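Local coordinates for leucine--tRNA ligase (Agrobacterium radiobacter, PDB 5AH5), which probably charges tRNA(Leu) with L-leucine at the expense of ATP, as a class I aminoacyl-tRNA synthetase, at residues B[413-418]-B[537-542]; B[777-782]-B[807-812]. All coordinates share one frame; numbering follows the deposited sequence.

Contact 1 (B[413-418]-B[537-542]); sequences QNWSIS and SRFITK
This is a small, buried apolar contact in which one tryptophan of a β-sheet, Trp415, reaches across to a helix of the class I catalytic core and meets Phe539 and Ile540. The backbones stay well apart, with the CA atoms of Trp415 and Phe539 10.6 Å from each other, and the aromatic side chains bridge the interval. Trp415 has CG anti to the backbone N (chi1 -178°), which extends the indole toward the helix and brings the outer side of its six-membered ring forward. There CE3 lies 3.9 Å from Phe539 CE2. Each ring approaches near the plane of the other, and the planes are turned by roughly 70°, so the two meet rim against rim and neither lies over a face of its partner. The neighbouring corner of the indole, CZ3, rests 4.0 Å from CG1 of Ile540, whose side chain runs at about a right angle to the tryptophan. One indole face is covered from within the same segment by Ile417, whose CG2 sits 3.5 Å above the plane and toward the rim. On the helix, the carbonyl oxygen of Ser537 is gripped from opposite faces of its plane by Thr541 N and by Thr541 OG1, the latter at 2.8 Å. Lys542, on the same helix, forms salt bridges with Asp203, Asp553 and Glu554. Helix 533-546 connects the parallel strands 520-524 and 556-560, a β-α-β crossover of the nucleotide-binding fold, while strand 415-419 runs antiparallel between 182-191 and 486-487. Val191 of strand 182-191 touches both Trp415 and Phe539, and Val491 of helix 489-492 packs on Trp415 and Ile417.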
ATOM      1  N   GLN B 413      -4.049   5.506  19.072  1.00 35.87           N
ATOM      2  CA  GLN B 413      -4.912   6.623  19.529  1.00 38.86           C
ATOM      3  C   GLN B 413      -6.115   6.786  18.576  1.00 41.94           C
ATOM      4  O   GLN B 413      -6.026   6.523  17.358  1.00 43.45           O
ATOM      5  CB  GLN B 413      -4.115   7.887  19.539  1.00 36.66           C
ATOM      6  CG  GLN B 413      -2.880   7.777  20.402  1.00 39.42           C
ATOM      7  CD  GLN B 413      -2.090   9.051  20.392  1.00 45.20           C
ATOM      8  OE1 GLN B 413      -2.638  10.117  20.108  1.00 46.60           O
ATOM      9  NE2 GLN B 413      -0.790   8.960  20.673  1.00 44.91           N
ATOM     10  N   ASN B 414      -7.238   7.236  19.099  1.00 41.78           N
ATOM     11  CA  ASN B 414      -8.331   7.585  18.209  1.00 36.39           C
ATOM     12  C   ASN B 414      -7.898   8.663  17.229  1.00 32.44           C
ATOM     13  O   ASN B 414      -6.995   9.461  17.499  1.00 35.39           O
ATOM     14  CB  ASN B 414      -9.622   7.862  18.946  1.00 36.74           C
ATOM     15  CG  ASN B 414     -10.396   6.577  19.254  1.00 40.86           C
ATOM     16  OD1 ASN B 414     -10.118   5.505  18.718  1.00 40.59           O
ATOM     17  ND2 ASN B 414     -11.410   6.693  20.067  1.00 43.91           N
ATOM     18  N   TRP B 415      -8.487   8.583  16.043  1.00 29.48           N
ATOM     19  CA  TRP B 415      -8.034   9.296  14.858  1.00 28.56           C
ATOM     20  C   TRP B 415      -8.646  10.720  14.777  1.00 32.72           C
ATOM     21  O   TRP B 415      -9.836  10.842  14.454  1.00 30.16           O
ATOM     22  CB  TRP B 415      -8.535   8.465  13.700  1.00 27.69           C
ATOM     23  CG  TRP B 415      -8.181   8.931  12.324  1.00 26.62           C
ATOM     24  CD1 TRP B 415      -7.262   9.841  11.985  1.00 25.37           C
ATOM     25  CD2 TRP B 415      -8.753   8.452  11.125  1.00 22.56           C
ATOM     26  NE1 TRP B 415      -7.238   9.994  10.611  1.00 26.44           N
ATOM     27  CE2 TRP B 415      -8.151   9.136  10.071  1.00 22.89           C
ATOM     28  CE3 TRP B 415      -9.727   7.497  10.840  1.00 26.30           C
ATOM     29  CZ2 TRP B 415      -8.459   8.891   8.755  1.00 22.05           C
ATOM     30  CZ3 TRP B 415     -10.058   7.258   9.518  1.00 24.96           C
ATOM     31  CH2 TRP B 415      -9.410   7.963   8.486  1.00 24.10           C
ATOM     32  N   SER B 416      -7.834  11.754  15.025  1.00 35.59           N
ATOM     33  CA  SER B 416      -8.166  13.163  14.728  1.00 34.07           C
ATOM     34  C   SER B 416      -8.244  13.405  13.251  1.00 31.43           C
ATOM     35  O   SER B 416      -7.220  13.283  12.565  1.00 34.09           O
ATOM     36  CB  SER B 416      -7.063  14.151  15.137  1.00 34.13           C
ATOM     37  OG  SER B 416      -6.787  14.042  16.473  1.00 46.34           O
ATOM     38  N   ILE B 417      -9.399  13.869  12.803  1.00 27.51           N
ATOM     39  CA  ILE B 417      -9.674  14.183  11.403  1.00 29.08           C
ATOM     40  C   ILE B 417      -9.935  15.639  11.089  1.00 30.40           C
ATOM     41  O   ILE B 417      -9.856  16.033   9.925  1.00 31.59           O
ATOM     42  CB  ILE B 417     -10.792  13.296  10.805  1.00 29.18           C
ATOM     43  CG1 ILE B 417     -12.099  13.373  11.612  1.00 30.42           C
ATOM     44  CG2 ILE B 417     -10.285  11.864  10.770  1.00 32.98           C
ATOM     45  CD1 ILE B 417     -13.324  12.844  10.881  1.00 31.84           C
ATOM     46  N   SER B 418     -10.194  16.444  12.102  1.00 30.26           N
ATOM     47  CA  SER B 418     -10.428  17.859  11.892  1.00 29.31           C
ATOM     48  C   SER B 418      -9.131  18.655  11.777  1.00 29.11           C
ATOM     49  O   SER B 418      -8.208  18.502  12.570  1.00 30.97           O
ATOM     50  CB  SER B 418     -11.397  18.439  12.928  1.00 27.59           C
ATOM     51  OG  SER B 418     -11.148  18.020  14.257  1.00 28.54           O
ATOM     52  N   SER B 537      -7.632   2.865   5.688  1.00 31.55           N
ATOM     53  CA  SER B 537      -8.389   2.107   4.670  1.00 30.96           C
ATOM     54  C   SER B 537      -8.899   0.755   5.188  1.00 33.08           C
ATOM     55  O   SER B 537     -10.056   0.366   4.914  1.00 27.73           O
ATOM     56  CB  SER B 537      -7.509   1.894   3.416  1.00 34.84           C
ATOM     57  OG  SER B 537      -6.364   1.095   3.718  1.00 31.38           O
ATOM     58  N   ARG B 538      -8.064   0.027   5.942  1.00 30.60           N
ATOM     59  CA  ARG B 538      -8.564  -1.211   6.520  1.00 31.60           C
ATOM     60  C   ARG B 538      -9.641  -0.880   7.557  1.00 31.69           C
ATOM     61  O   ARG B 538     -10.673  -1.544   7.616  1.00 29.53           O
ATOM     62  CB  ARG B 538      -7.453  -2.062   7.128  1.00 29.77           C
ATOM     63  CG  ARG B 538      -6.420  -2.538   6.109  1.00 30.00           C
ATOM     64  CD  ARG B 538      -5.295  -3.301   6.835  1.00 32.18           C
ATOM     65  NE  ARG B 538      -5.920  -4.450   7.512  1.00 31.83           N
ATOM     66  CZ  ARG B 538      -5.796  -4.795   8.796  1.00 33.45           C
ATOM     67  NH1 ARG B 538      -4.950  -4.186   9.625  1.00 35.65           N
ATOM     68  NH2 ARG B 538      -6.510  -5.824   9.240  1.00 36.39           N
ATOM     69  N   PHE B 539      -9.415   0.156   8.356  1.00 30.40           N
ATOM     70  CA  PHE B 539     -10.388   0.529   9.382  1.00 31.54           C
ATOM     71  C   PHE B 539     -11.749   0.939   8.763  1.00 30.76           C
ATOM     72  O   PHE B 539     -12.815   0.479   9.174  1.00 29.60           O
ATOM     73  CB  PHE B 539      -9.819   1.655  10.263  1.00 35.58           C
ATOM     74  CG  PHE B 539     -10.853   2.370  11.088  1.00 34.69           C
ATOM     75  CD1 PHE B 539     -11.704   1.668  11.924  1.00 36.50           C
ATOM     76  CD2 PHE B 539     -10.966   3.753  11.036  1.00 39.89           C
ATOM     77  CE1 PHE B 539     -12.650   2.318  12.706  1.00 40.18           C
ATOM     78  CE2 PHE B 539     -11.930   4.419  11.797  1.00 39.67           C
ATOM     79  CZ  PHE B 539     -12.767   3.697  12.638  1.00 37.36           C
ATOM     80  N   ILE B 540     -11.702   1.742   7.725  1.00 27.61           N
ATOM     81  CA  ILE B 540     -12.951   2.311   7.178  1.00 31.23           C
ATOM     82  C   ILE B 540     -13.688   1.221   6.412  1.00 28.53           C
ATOM     83  O   ILE B 540     -14.925   1.252   6.351  1.00 27.41           O
ATOM     84  CB  ILE B 540     -12.688   3.625   6.380  1.00 28.78           C
ATOM     85  CG1 ILE B 540     -12.381   4.761   7.363  1.00 32.36           C
ATOM     86  CG2 ILE B 540     -13.806   4.042   5.436  1.00 27.25           C
ATOM     87  CD1 ILE B 540     -13.460   5.056   8.364  1.00 34.13           C
ATOM     88  N   THR B 541     -12.950   0.216   5.906  1.00 27.15           N
ATOM     89  CA  THR B 541     -13.596  -0.905   5.201  1.00 25.44           C
ATOM     90  C   THR B 541     -14.441  -1.731   6.162  1.00 27.09           C
ATOM     91  O   THR B 541     -15.600  -2.052   5.889  1.00 29.54           O
ATOM     92  CB  THR B 541     -12.563  -1.691   4.389  1.00 29.62           C
ATOM     93  OG1 THR B 541     -12.026  -0.812   3.374  1.00 28.70           O
ATOM     94  CG2 THR B 541     -13.213  -2.945   3.704  1.00 28.94           C
ATOM     95  N   LYS B 542     -13.908  -1.969   7.347  1.00 29.32           N
ATOM     96  CA  LYS B 542     -14.639  -2.691   8.373  1.00 31.22           C
ATOM     97  C   LYS B 542     -15.854  -1.904   8.847  1.00 33.06           C
ATOM     98  O   LYS B 542     -16.927  -2.443   9.033  1.00 42.24           O
ATOM     99  CB  LYS B 542     -13.684  -3.004   9.531  1.00 31.78           C
ATOM    100  CG  LYS B 542     -12.513  -3.909   9.068  1.00 32.16           C
ATOM    101  CD  LYS B 542     -11.688  -4.414  10.208  1.00 34.35           C
ATOM    102  CE  LYS B 542     -10.462  -5.225   9.763  1.00 38.74           C
ATOM    103  NZ  LYS B 542     -10.798  -6.335   8.813  1.00 40.03           N
TER

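Contact 2 (B[777-782]-B[807-812]). With nucleotides of chain D.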
ATOM      1  N   GLU B 777      13.332 -48.131 -16.030  1.00 34.42           N
ATOM      2  CA  GLU B 777      14.447 -49.083 -15.964  1.00 40.20           C
ATOM      3  C   GLU B 777      15.528 -48.800 -17.007  1.00 36.20           C
ATOM      4  O   GLU B 777      16.719 -49.084 -16.780  1.00 41.54           O
ATOM      5  CB  GLU B 777      13.990 -50.582 -15.994  1.00 48.89           C
ATOM      6  CG  GLU B 777      13.424 -51.125 -17.308  1.00 63.87           C
ATOM      7  CD  GLU B 777      11.884 -51.107 -17.395  1.00 80.31           C
ATOM      8  OE1 GLU B 777      11.240 -50.212 -16.751  1.00 82.08           O
ATOM      9  OE2 GLU B 777      11.328 -51.975 -18.142  1.00 76.57           O
ATOM     10  N   ASP B 778      15.102 -48.302 -18.161  1.00 31.89           N
ATOM     11  CA  ASP B 778      16.045 -47.878 -19.230  1.00 31.55           C
ATOM     12  C   ASP B 778      16.795 -46.617 -18.857  1.00 28.88           C
ATOM     13  O   ASP B 778      17.987 -46.479 -19.193  1.00 30.06           O
ATOM     14  CB  ASP B 778      15.321 -47.713 -20.569  1.00 36.08           C
ATOM     15  CG  ASP B 778      14.769 -49.044 -21.136  1.00 49.11           C
ATOM     16  OD1 ASP B 778      15.152 -50.139 -20.650  1.00 55.75           O
ATOM     17  OD2 ASP B 778      13.950 -48.985 -22.095  1.00 59.40           O
ATOM     18  N   ILE B 779      16.130 -45.684 -18.154  1.00 29.97           N
ATOM     19  CA  ILE B 779      16.824 -44.516 -17.643  1.00 30.15           C
ATOM     20  C   ILE B 779      17.948 -44.957 -16.706  1.00 31.98           C
ATOM     21  O   ILE B 779      19.099 -44.619 -16.915  1.00 30.70           O
ATOM     22  CB  ILE B 779      15.885 -43.532 -16.920  1.00 30.59           C
ATOM     23  CG1 ILE B 779      14.909 -42.935 -17.907  1.00 31.68           C
ATOM     24  CG2 ILE B 779      16.682 -42.451 -16.192  1.00 30.15           C
ATOM     25  CD1 ILE B 779      13.854 -42.034 -17.276  1.00 34.20           C
ATOM     26  N   LEU B 780      17.619 -45.761 -15.716  1.00 32.28           N
ATOM     27  CA  LEU B 780      18.626 -46.270 -14.792  1.00 35.10           C
ATOM     28  C   LEU B 780      19.743 -47.038 -15.503  1.00 33.67           C
ATOM     29  O   LEU B 780      20.911 -46.840 -15.250  1.00 29.90           O
ATOM     30  CB  LEU B 780      17.992 -47.214 -13.763  1.00 34.08           C
ATOM     31  CG  LEU B 780      18.935 -47.727 -12.707  1.00 34.17           C
ATOM     32  CD1 LEU B 780      19.421 -46.607 -11.818  1.00 33.02           C
ATOM     33  CD2 LEU B 780      18.243 -48.810 -11.901  1.00 36.95           C
ATOM     34  N   SER B 781      19.366 -47.918 -16.386  1.00 32.01           N
ATOM     35  CA  SER B 781      20.360 -48.685 -17.139  1.00 36.80           C
ATOM     36  C   SER B 781      21.279 -47.730 -17.986  1.00 33.38           C
ATOM     37  O   SER B 781      22.502 -47.880 -17.998  1.00 29.25           O
ATOM     38  CB  SER B 781      19.624 -49.735 -17.995  1.00 38.26           C
ATOM     39  OG  SER B 781      20.379 -50.008 -19.108  1.00 46.36           O
ATOM     40  N   THR B 782      20.703 -46.696 -18.590  1.00 33.39           N
ATOM     41  CA  THR B 782      21.501 -45.706 -19.320  1.00 34.90           C
ATOM     42  C   THR B 782      22.454 -44.910 -18.408  1.00 31.88           C
ATOM     43  O   THR B 782      23.632 -44.691 -18.769  1.00 31.35           O
ATOM     44  CB  THR B 782      20.596 -44.750 -20.125  1.00 37.84           C
ATOM     45  OG1 THR B 782      19.785 -45.556 -20.975  1.00 36.95           O
ATOM     46  CG2 THR B 782      21.426 -43.743 -21.000  1.00 36.48           C
ATOM     47  N   ARG B 807      13.350 -34.387 -14.529  1.00 44.00           N
ATOM     48  CA  ARG B 807      14.032 -33.349 -13.706  1.00 43.43           C
ATOM     49  C   ARG B 807      15.406 -33.811 -13.263  1.00 37.40           C
ATOM     50  O   ARG B 807      16.399 -33.164 -13.591  1.00 36.89           O
ATOM     51  CB  ARG B 807      13.233 -32.908 -12.471  1.00 45.13           C
ATOM     52  CG  ARG B 807      11.802 -32.429 -12.774  1.00 55.90           C
ATOM     53  CD  ARG B 807      11.556 -30.914 -12.792  1.00 59.84           C
ATOM     54  NE  ARG B 807      12.196 -30.130 -11.718  1.00 68.38           N
ATOM     55  CZ  ARG B 807      11.869 -30.145 -10.416  1.00 72.34           C
ATOM     56  NH1 ARG B 807      10.908 -30.942  -9.929  1.00 70.58           N
ATOM     57  NH2 ARG B 807      12.528 -29.349  -9.571  1.00 75.57           N
ATOM     58  N   ILE B 808      15.470 -34.905 -12.513  1.00 33.39           N
ATOM     59  CA  ILE B 808      16.734 -35.328 -11.959  1.00 30.58           C
ATOM     60  C   ILE B 808      16.796 -36.834 -11.656  1.00 30.58           C
ATOM     61  O   ILE B 808      15.774 -37.451 -11.409  1.00 27.70           O
ATOM     62  CB  ILE B 808      17.024 -34.505 -10.733  1.00 29.47           C
ATOM     63  CG1 ILE B 808      18.515 -34.564 -10.424  1.00 30.64           C
ATOM     64  CG2 ILE B 808      16.156 -34.958  -9.550  1.00 30.62           C
ATOM     65  CD1 ILE B 808      19.059 -33.372  -9.702  1.00 30.50           C
ATOM     66  N   ILE B 809      17.993 -37.405 -11.679  1.00 28.42           N
ATOM     67  CA  ILE B 809      18.211 -38.750 -11.055  1.00 29.27           C
ATOM     68  C   ILE B 809      19.380 -38.700 -10.094  1.00 28.89           C
ATOM     69  O   ILE B 809      20.486 -38.288 -10.466  1.00 24.48           O
ATOM     70  CB  ILE B 809      18.332 -39.906 -12.079  1.00 30.87           C
ATOM     71  CG1 ILE B 809      18.389 -41.248 -11.339  1.00 31.90           C
ATOM     72  CG2 ILE B 809      19.516 -39.717 -13.026  1.00 32.91           C
ATOM     73  CD1 ILE B 809      18.076 -42.412 -12.203  1.00 32.72           C
ATOM     74  N   ASN B 810      19.105 -39.027  -8.830  1.00 24.05           N
ATOM     75  CA  ASN B 810      20.121 -39.160  -7.817  1.00 25.20           C
ATOM     76  C   ASN B 810      20.318 -40.661  -7.458  1.00 25.56           C
ATOM     77  O   ASN B 810      19.386 -41.330  -7.023  1.00 28.39           O
ATOM     78  CB  ASN B 810      19.744 -38.403  -6.580  1.00 23.26           C
ATOM     79  CG  ASN B 810      20.798 -38.419  -5.548  1.00 24.79           C
ATOM     80  OD1 ASN B 810      21.982 -38.464  -5.835  1.00 27.49           O
ATOM     81  ND2 ASN B 810      20.366 -38.424  -4.283  1.00 25.37           N
ATOM     82  N   LEU B 811      21.516 -41.159  -7.695  1.00 25.63           N
ATOM     83  CA  LEU B 811      21.893 -42.541  -7.312  1.00 25.56           C
ATOM     84  C   LEU B 811      22.426 -42.587  -5.873  1.00 26.66           C
ATOM     85  O   LEU B 811      23.326 -41.815  -5.523  1.00 26.58           O
ATOM     86  CB  LEU B 811      22.959 -43.032  -8.247  1.00 28.00           C
ATOM     87  CG  LEU B 811      22.661 -42.943  -9.735  1.00 26.75           C
ATOM     88  CD1 LEU B 811      23.881 -43.338 -10.572  1.00 31.23           C
ATOM     89  CD2 LEU B 811      21.455 -43.770 -10.081  1.00 26.50           C
ATOM     90  N   VAL B 812      21.819 -43.410  -5.027  1.00 25.96           N
ATOM     91  CA  VAL B 812      22.239 -43.527  -3.603  1.00 27.66           C
ATOM     92  C   VAL B 812      23.187 -44.720  -3.474  1.00 28.72           C
ATOM     93  O   VAL B 812      22.802 -45.848  -3.826  1.00 27.91           O
ATOM     94  CB  VAL B 812      21.043 -43.735  -2.702  1.00 28.32           C
ATOM     95  CG1 VAL B 812      21.501 -43.907  -1.252  1.00 33.49           C
ATOM     96  CG2 VAL B 812      20.102 -42.524  -2.775  1.00 30.54           C
TER
ATOM     97  P     C D  64      16.425 -39.691   3.600  1.00 49.05           P
ATOM     98  OP1   C D  64      15.500 -40.773   3.238  1.00 45.72           O
ATOM     99  OP2   C D  64      17.340 -39.767   4.753  1.00 39.39           O
ATOM    100  O5'   C D  64      17.349 -39.478   2.326  1.00 41.72           O
ATOM    101  C5'   C D  64      18.511 -40.275   2.106  1.00 38.68           C
ATOM    102  C4'   C D  64      19.115 -39.891   0.779  1.00 35.36           C
ATOM    103  O4'   C D  64      18.206 -40.208  -0.314  1.00 35.71           O
ATOM    104  C3'   C D  64      19.396 -38.417   0.608  1.00 34.30           C
ATOM    105  O3'   C D  64      20.617 -38.061   1.242  1.00 34.08           O
ATOM    106  C2'   C D  64      19.474 -38.301  -0.908  1.00 37.01           C
ATOM    107  O2'   C D  64      20.703 -38.782  -1.378  1.00 34.56           O
ATOM    108  C1'   C D  64      18.358 -39.238  -1.350  1.00 36.40           C
ATOM    109  N1    C D  64      17.067 -38.559  -1.574  1.00 35.21           N
ATOM    110  C2    C D  64      16.870 -37.826  -2.758  1.00 34.88           C
ATOM    111  O2    C D  64      17.800 -37.726  -3.568  1.00 33.18           O
ATOM    112  N3    C D  64      15.690 -37.185  -2.949  1.00 34.86           N
ATOM    113  C4    C D  64      14.709 -37.306  -2.046  1.00 38.47           C
ATOM    114  N4    C D  64      13.547 -36.691  -2.295  1.00 36.72           N
ATOM    115  C5    C D  64      14.874 -38.065  -0.849  1.00 38.24           C
ATOM    116  C6    C D  64      16.066 -38.647  -0.644  1.00 40.44           C
ATOM    117  P     C D  17       7.744 -22.013  -4.277  1.00133.14           P
ATOM    118  OP1   C D  17       6.894 -21.119  -3.454  1.00128.87           O
ATOM    119  OP2   C D  17       9.187 -21.680  -4.453  1.00120.44           O
ATOM    120  O5'   C D  17       7.676 -23.500  -3.696  1.00142.07           O
ATOM    121  C5'   C D  17       6.515 -24.353  -3.855  1.00142.19           C
ATOM    122  C4'   C D  17       6.905 -25.816  -3.988  1.00136.71           C
ATOM    123  O4'   C D  17       6.889 -26.221  -5.375  1.00148.74           O
ATOM    124  C3'   C D  17       8.298 -26.223  -3.509  1.00125.17           C
ATOM    125  O3'   C D  17       8.258 -26.374  -2.080  1.00 92.24           O
ATOM    126  C2'   C D  17       8.675 -27.430  -4.403  1.00133.78           C
ATOM    127  O2'   C D  17       8.726 -28.724  -3.835  1.00131.29           O
ATOM    128  C1'   C D  17       7.568 -27.451  -5.467  1.00145.15           C
ATOM    129  N1    C D  17       8.005 -27.683  -6.869  1.00152.37           N
ATOM    130  C2    C D  17       8.836 -26.750  -7.517  1.00147.63           C
ATOM    131  O2    C D  17       9.199 -25.734  -6.905  1.00130.87           O
ATOM    132  N3    C D  17       9.220 -26.986  -8.796  1.00140.65           N
ATOM    133  C4    C D  17       8.813 -28.094  -9.424  1.00139.75           C
ATOM    134  N4    C D  17       9.216 -28.284 -10.682  1.00129.28           N
ATOM    135  C5    C D  17       7.974 -29.057  -8.788  1.00141.95           C
ATOM    136  C6    C D  17       7.599 -28.815  -7.523  1.00147.90           C
ATOM    137  P     G D  19      14.402 -26.567  -5.892  1.00 33.75           P
ATOM    138  OP1   G D  19      15.255 -25.385  -6.016  1.00 27.69           O
ATOM    139  OP2   G D  19      13.110 -26.715  -6.539  1.00 37.02           O
ATOM    140  O5'   G D  19      15.273 -27.799  -6.447  1.00 32.92           O
ATOM    141  C5'   G D  19      16.716 -27.850  -6.265  1.00 31.15           C
ATOM    142  C4'   G D  19      17.304 -28.968  -7.107  1.00 33.67           C
ATOM    143  O4'   G D  19      16.839 -30.235  -6.573  1.00 31.45           O
ATOM    144  C3'   G D  19      16.854 -28.948  -8.573  1.00 33.34           C
ATOM    145  O3'   G D  19      17.820 -29.323  -9.501  1.00 33.75           O
ATOM    146  C2'   G D  19      15.748 -29.981  -8.615  1.00 34.57           C
ATOM    147  O2'   G D  19      15.423 -30.541  -9.860  1.00 35.04           O
ATOM    148  C1'   G D  19      16.287 -31.004  -7.628  1.00 33.40           C
ATOM    149  N9    G D  19      15.307 -31.915  -7.055  1.00 36.29           N
ATOM    150  C8    G D  19      13.940 -31.772  -7.002  1.00 38.14           C
ATOM    151  N7    G D  19      13.348 -32.753  -6.377  1.00 37.75           N
ATOM    152  C5    G D  19      14.387 -33.582  -5.972  1.00 38.48           C
ATOM    153  C6    G D  19      14.364 -34.797  -5.238  1.00 36.72           C
ATOM    154  O6    G D  19      13.393 -35.389  -4.755  1.00 29.24           O
ATOM    155  N1    G D  19      15.643 -35.308  -5.059  1.00 35.43           N
ATOM    156  C2    G D  19      16.800 -34.724  -5.511  1.00 35.65           C
ATOM    157  N2    G D  19      17.949 -35.368  -5.223  1.00 32.47           N
ATOM    158  N3    G D  19      16.834 -33.597  -6.202  1.00 37.64           N
ATOM    159  C4    G D  19      15.601 -33.079  -6.385  1.00 38.06           C
TER
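Helix 777-782 crosses strand 808-812 at 64° between their N-to-C directions, with the axes 10.7 Å apart at closest approach. Methyl groups fill the interface. With its branch swung away from the backbone N, Leu780 brings CD1 to within 3.9 Å of Leu811 CD2. The same methyl borders Ile809 CD1, which in turn meets Ile779 CG2 at 4.2 Å. The other side of the strand faces the tRNA of chain D. Asn810 ND2 donates to O2 of C64 of chain D at 2.8 Å, with an angle of 159°. A second, more bent bond (130°) runs from Asn810 ND2 to O2' of the same C64. Asn810 OD1 accepts from Gly762 N, which fixes the rotation of the amide. Ile808 CG2 packs against the base of G19 of chain D, which pairs with C64. The Arg807 chain is bent, and N4 of C17 of chain D lies 3.2 Å above the plane of its guanidinium, over the centre, while NH2 approaches O2' of the same G19. These contacts are consistent with a C-terminal domain that binds the tRNA elbow, as in other bacterial leucyl-tRNA synthetases. Strand 808-813 lies between 753-760 and 798-804, entered through a classic beta bulge at Arg807 and Ile808 opposite Val804; Tyr801 and Tyr803 of strand 798-804 and Ile770 of strand 763-771 also pack against helix 776-785.

In the fold
Contact 1 belongs to the body of the enzyme and contact 2 to its far C-terminal end. Their centres are 61 Å apart and their nearest atoms about 35 Å, and both segments of contact 1 precede those of contact 2 in the sequence. The side chain of Trp415 is about 10 Å from the bound leucyl-adenylate analogue, so contact 1 lies in the buried core near the synthetic site. The tRNA relates the two regions. The nearest atom of contact 1 is about 7 Å from the bound nucleic acid, whereas the strand of contact 2 touches it directly. The protein therefore appears to hold the tRNA body at a site well removed from the bound adenylate analogue.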